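Local coordinates for LPS-assembly lipoprotein LptE (Acinetobacter baumannii, PDB 5TSE) that probably works with LptD to assemble lipopolysaccharide at the surface of the outer membrane, and probably binds lipopolysaccharide itself, at residues 100-104 against 105-109; 127-130 against 131-135. One frame throughout, in Å; residues are numbered along the deposited sequence.

Interaction 1. Residues 100-104 against 105-109; sequences YQYDL and ATVNT
The carbonyl O of T106, whose side chain packs against D103, receives the hydroxyl of T109: OG1 of T109 lies 2.8 Å from O of T106. The hydroxyl sits above the carbonyl plane, 38° out of it, so the bond does not use a lone-pair direction. T109 reaches back because its OG1 stands between its own backbone N and carbonyl carbon, chi1 65°. T106 itself is the centre of an inverse gamma turn, closed by a weak bond from N of V107 to O of A105. This tight bend belongs to the surface loop that takes the chain from strand 92-101, an outermost strand of the mixed sheet, into helix 110-134; none of the residues touching here is buried. On the strand side, OH of Y100 is hydrogen-bonded to E114 of that helix, and the backbone of Y102 bonds to T68 of the neighbouring strand. Within the loop, D103 and T106 meet at an angle. CB of D103 comes to 3.5 Å from OG1 of T106, while the carboxylate comes close to two methyls: OD2 of D103 is 4.0 Å from CB of A105 and equally far from CG2 of T106. V107 points toward residues 100-104. With its CG1 anti to the backbone N (chi1 176°), its other methyl is swung back to the carbonyls of D103 and L104, where CG2 of V107 lies 3.0 Å from O of L104 and 3.4 Å from O of D103. That same methyl reaches Y102, approaching the ring obliquely near its phenol end; CG2 of V107 is 3.8 Å from OH of Y102 and 4.2 Å from CE1 of that ring.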
# COMPACT_ATOMS: atom_id res chain seq x y z
N TYR A 100 6.62 17.51 6.85
CA TYR A 100 7.18 18.83 6.61
C TYR A 100 7.11 19.64 7.92
O TYR A 100 6.38 19.29 8.86
CB TYR A 100 6.43 19.54 5.48
CG TYR A 100 4.99 19.89 5.77
CD1 TYR A 100 3.99 18.95 5.63
CD2 TYR A 100 4.62 21.17 6.17
CE1 TYR A 100 2.66 19.27 5.88
CE2 TYR A 100 3.29 21.49 6.43
CZ TYR A 100 2.32 20.54 6.28
OH TYR A 100 1.00 20.85 6.54
N GLN A 101 7.87 20.73 7.98
CA GLN A 101 7.88 21.59 9.15
C GLN A 101 6.67 22.52 9.12
O GLN A 101 6.52 23.30 8.18
CB GLN A 101 9.16 22.43 9.20
CG GLN A 101 9.23 23.38 10.41
CD GLN A 101 10.38 24.38 10.35
OE1 GLN A 101 11.26 24.30 9.49
NE2 GLN A 101 10.37 25.33 11.29
N TYR A 102 5.80 22.43 10.13
CA TYR A 102 4.66 23.34 10.21
C TYR A 102 5.24 24.72 10.51
O TYR A 102 6.09 24.87 11.40
CB TYR A 102 3.68 22.92 11.29
CG TYR A 102 2.60 23.95 11.58
CD1 TYR A 102 1.44 24.02 10.80
CD2 TYR A 102 2.75 24.87 12.62
CE1 TYR A 102 0.45 24.97 11.07
CE2 TYR A 102 1.77 25.82 12.90
CZ TYR A 102 0.63 25.87 12.12
OH TYR A 102 -0.33 26.82 12.41
N ASP A 103 4.80 25.72 9.75
CA ASP A 103 5.27 27.08 9.90
C ASP A 103 4.05 28.00 9.89
O ASP A 103 3.27 27.98 8.94
CB ASP A 103 6.21 27.42 8.73
CG ASP A 103 6.86 28.78 8.87
OD1 ASP A 103 6.85 29.35 9.99
OD2 ASP A 103 7.40 29.26 7.86
N LEU A 104 3.89 28.78 10.96
CA LEU A 104 2.76 29.71 11.12
C LEU A 104 2.59 30.67 9.93
O LEU A 104 1.47 31.07 9.62
CB LEU A 104 2.90 30.52 12.43
CG LEU A 104 2.81 29.79 13.78
CD1 LEU A 104 3.17 30.73 14.93
CD2 LEU A 104 1.43 29.19 14.01
N ALA A 105 3.69 31.03 9.28
CA ALA A 105 3.64 31.95 8.14
C ALA A 105 3.05 31.31 6.88
O ALA A 105 2.13 31.86 6.27
CB ALA A 105 5.04 32.50 7.85
N THR A 106 3.57 30.15 6.49
CA THR A 106 3.14 29.46 5.28
C THR A 106 1.99 28.46 5.51
O THR A 106 2.03 27.33 5.01
CB THR A 106 4.33 28.71 4.64
OG1 THR A 106 4.77 27.67 5.53
CG2 THR A 106 5.48 29.69 4.36
N VAL A 107 0.97 28.90 6.25
CA VAL A 107 -0.19 28.04 6.54
C VAL A 107 -1.12 27.92 5.32
O VAL A 107 -1.80 26.91 5.16
CB VAL A 107 -0.98 28.56 7.77
CG1 VAL A 107 -2.25 27.74 8.02
CG2 VAL A 107 -0.10 28.54 9.01
N ASN A 108 -1.15 28.95 4.47
CA ASN A 108 -2.00 28.94 3.27
C ASN A 108 -1.65 27.79 2.32
O ASN A 108 -2.53 27.15 1.75
CB ASN A 108 -1.86 30.26 2.50
CG ASN A 108 -2.30 31.46 3.32
OD1 ASN A 108 -2.85 31.33 4.42
ND2 ASN A 108 -2.07 32.66 2.77
N THR A 109 -0.35 27.53 2.19
CA THR A 109 0.18 26.50 1.29
C THR A 109 -0.05 25.04 1.75
O THR A 109 0.08 24.12 0.95
CB THR A 109 1.69 26.71 1.09
OG1 THR A 109 2.36 26.52 2.34
CG2 THR A 109 1.97 28.12 0.57

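Interaction 2. Residues 127-130 against 131-135; sequences QQIT and RQISA
Q127 and R131 run side by side, one helical turn apart and pointing the same way. Their flat ends are neither stacked nor paired: the amide and guanidinium planes are 49° apart, and OE1 of Q127 stays 4.1 Å from NH2 of R131. The arginine is bent at chi2 (78°) and chi3 (67°), which folds it back along the helix and lays one face of its guanidinium over the main-chain O of Q127, with CZ of R131 3.9 Å from that oxygen. The same O of Q127 already accepts the backbone N of R131 at 2.8 Å. The amide of Q127 has a weak partner one turn earlier, its NE2 giving a bond to D123. I129 and I133 also lie side by side, pointing the same way, on the buried side: CG2 of I129 touches CD1 of I133 at 4.2 Å, and beyond them lie L31 of helix 25-37 and Y13. Together they form part of the face that helix 110-134 turns to the rest of the fold, while Q128 and Q132 lie against strand 92-101; NE2 of Q128 is bonded to D124 and to the backbone O of T95. T130 packs on Y34 and L35, and its OG1 is bonded to O of A126. Near the helix end, OG of S134 is 2.8 Å from O of T130 and 2.9 Å from O of R131. O of T130 also takes N of S134 at 3.0 Å and, weakly, N of I133. R131 O, in turn, accepts N of A135, the first residue to leave helical geometry. The single serine proton can add to one carbonyl or the other, while the positively charged guanidinium probably adds a favourable electrostatic pull on O of Q127.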
# COMPACT_ATOMS: atom_id res chain seq x y z
N GLN A 127 4.30 0.71 -4.37
CA GLN A 127 5.55 0.08 -4.81
C GLN A 127 6.06 -0.93 -3.78
O GLN A 127 6.51 -2.00 -4.17
CB GLN A 127 6.61 1.16 -5.14
CG GLN A 127 6.17 2.11 -6.25
CD GLN A 127 7.26 3.09 -6.70
OE1 GLN A 127 8.41 2.72 -6.87
NE2 GLN A 127 6.87 4.34 -6.93
N GLN A 128 5.96 -0.64 -2.48
CA GLN A 128 6.40 -1.61 -1.45
C GLN A 128 5.54 -2.87 -1.46
O GLN A 128 6.04 -3.97 -1.29
CB GLN A 128 6.35 -1.04 -0.02
CG GLN A 128 7.29 0.09 0.31
CD GLN A 128 7.11 0.53 1.76
OE1 GLN A 128 7.31 -0.26 2.71
NE2 GLN A 128 6.74 1.77 1.95
N ILE A 129 4.23 -2.69 -1.59
CA ILE A 129 3.31 -3.83 -1.64
C ILE A 129 3.68 -4.70 -2.83
O ILE A 129 3.80 -5.91 -2.71
CB ILE A 129 1.85 -3.39 -1.79
CG1 ILE A 129 1.41 -2.64 -0.54
CG2 ILE A 129 0.95 -4.60 -2.01
CD1 ILE A 129 0.10 -1.88 -0.70
N THR A 130 3.83 -4.05 -3.97
CA THR A 130 4.19 -4.74 -5.20
C THR A 130 5.56 -5.42 -5.10
O THR A 130 5.75 -6.54 -5.60
CB THR A 130 4.12 -3.75 -6.37
OG1 THR A 130 2.77 -3.31 -6.52
CG2 THR A 130 4.58 -4.38 -7.63
N ARG A 131 6.50 -4.76 -4.42
CA ARG A 131 7.85 -5.30 -4.23
C ARG A 131 7.76 -6.63 -3.49
O ARG A 131 8.24 -7.65 -3.99
CB ARG A 131 8.71 -4.33 -3.39
CG ARG A 131 10.21 -4.63 -3.33
CD ARG A 131 10.96 -4.18 -4.59
NE ARG A 131 11.00 -2.71 -4.76
CZ ARG A 131 10.16 -1.97 -5.49
NH1 ARG A 131 9.16 -2.51 -6.19
NH2 ARG A 131 10.32 -0.64 -5.53
N GLN A 132 7.12 -6.63 -2.32
CA GLN A 132 7.03 -7.84 -1.51
C GLN A 132 6.31 -9.02 -2.16
O GLN A 132 6.57 -10.16 -1.80
CB GLN A 132 6.47 -7.57 -0.11
CG GLN A 132 7.42 -6.74 0.74
CD GLN A 132 7.18 -6.90 2.23
OE1 GLN A 132 6.48 -7.81 2.67
NE2 GLN A 132 7.79 -6.04 3.02
N ILE A 133 5.42 -8.74 -3.11
CA ILE A 133 4.73 -9.80 -3.84
C ILE A 133 5.69 -10.37 -4.89
O ILE A 133 5.98 -11.56 -4.89
CB ILE A 133 3.44 -9.27 -4.50
CG1 ILE A 133 2.39 -8.99 -3.41
CG2 ILE A 133 2.86 -10.26 -5.50
CD1 ILE A 133 1.16 -8.30 -3.92
N SER A 134 6.19 -9.49 -5.75
CA SER A 134 7.12 -9.85 -6.83
C SER A 134 8.42 -10.50 -6.33
O SER A 134 8.99 -11.34 -7.01
CB SER A 134 7.47 -8.61 -7.65
OG SER A 134 8.06 -7.61 -6.84
N ALA A 135 8.86 -10.09 -5.14
CA ALA A 135 10.08 -10.61 -4.50
C ALA A 135 9.80 -11.76 -3.51
O ALA A 135 10.72 -12.17 -2.80
CB ALA A 135 10.83 -9.48 -3.80

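In the fold
Interactions 1 and 2 follow one another along the chain and bracket helix 110-134: residues 100-109 lead into its start, and residues 127-135 make up its last turns and the first residue beyond. Their centres are 34 Å apart and their nearest atoms about 16 Å, so they do not touch; they lie on opposite sides of the chain's centre. Interaction 1 is the peripheral one, 28 Å from that centre, whereas interaction 2 lies only 9 Å away and is partly buried. Strand 92-101 connects them spatially as well: its final residues enter interaction 1, while its earlier residues lie beside Q128 and Q132, as expected for a helix that doubles back along the strand.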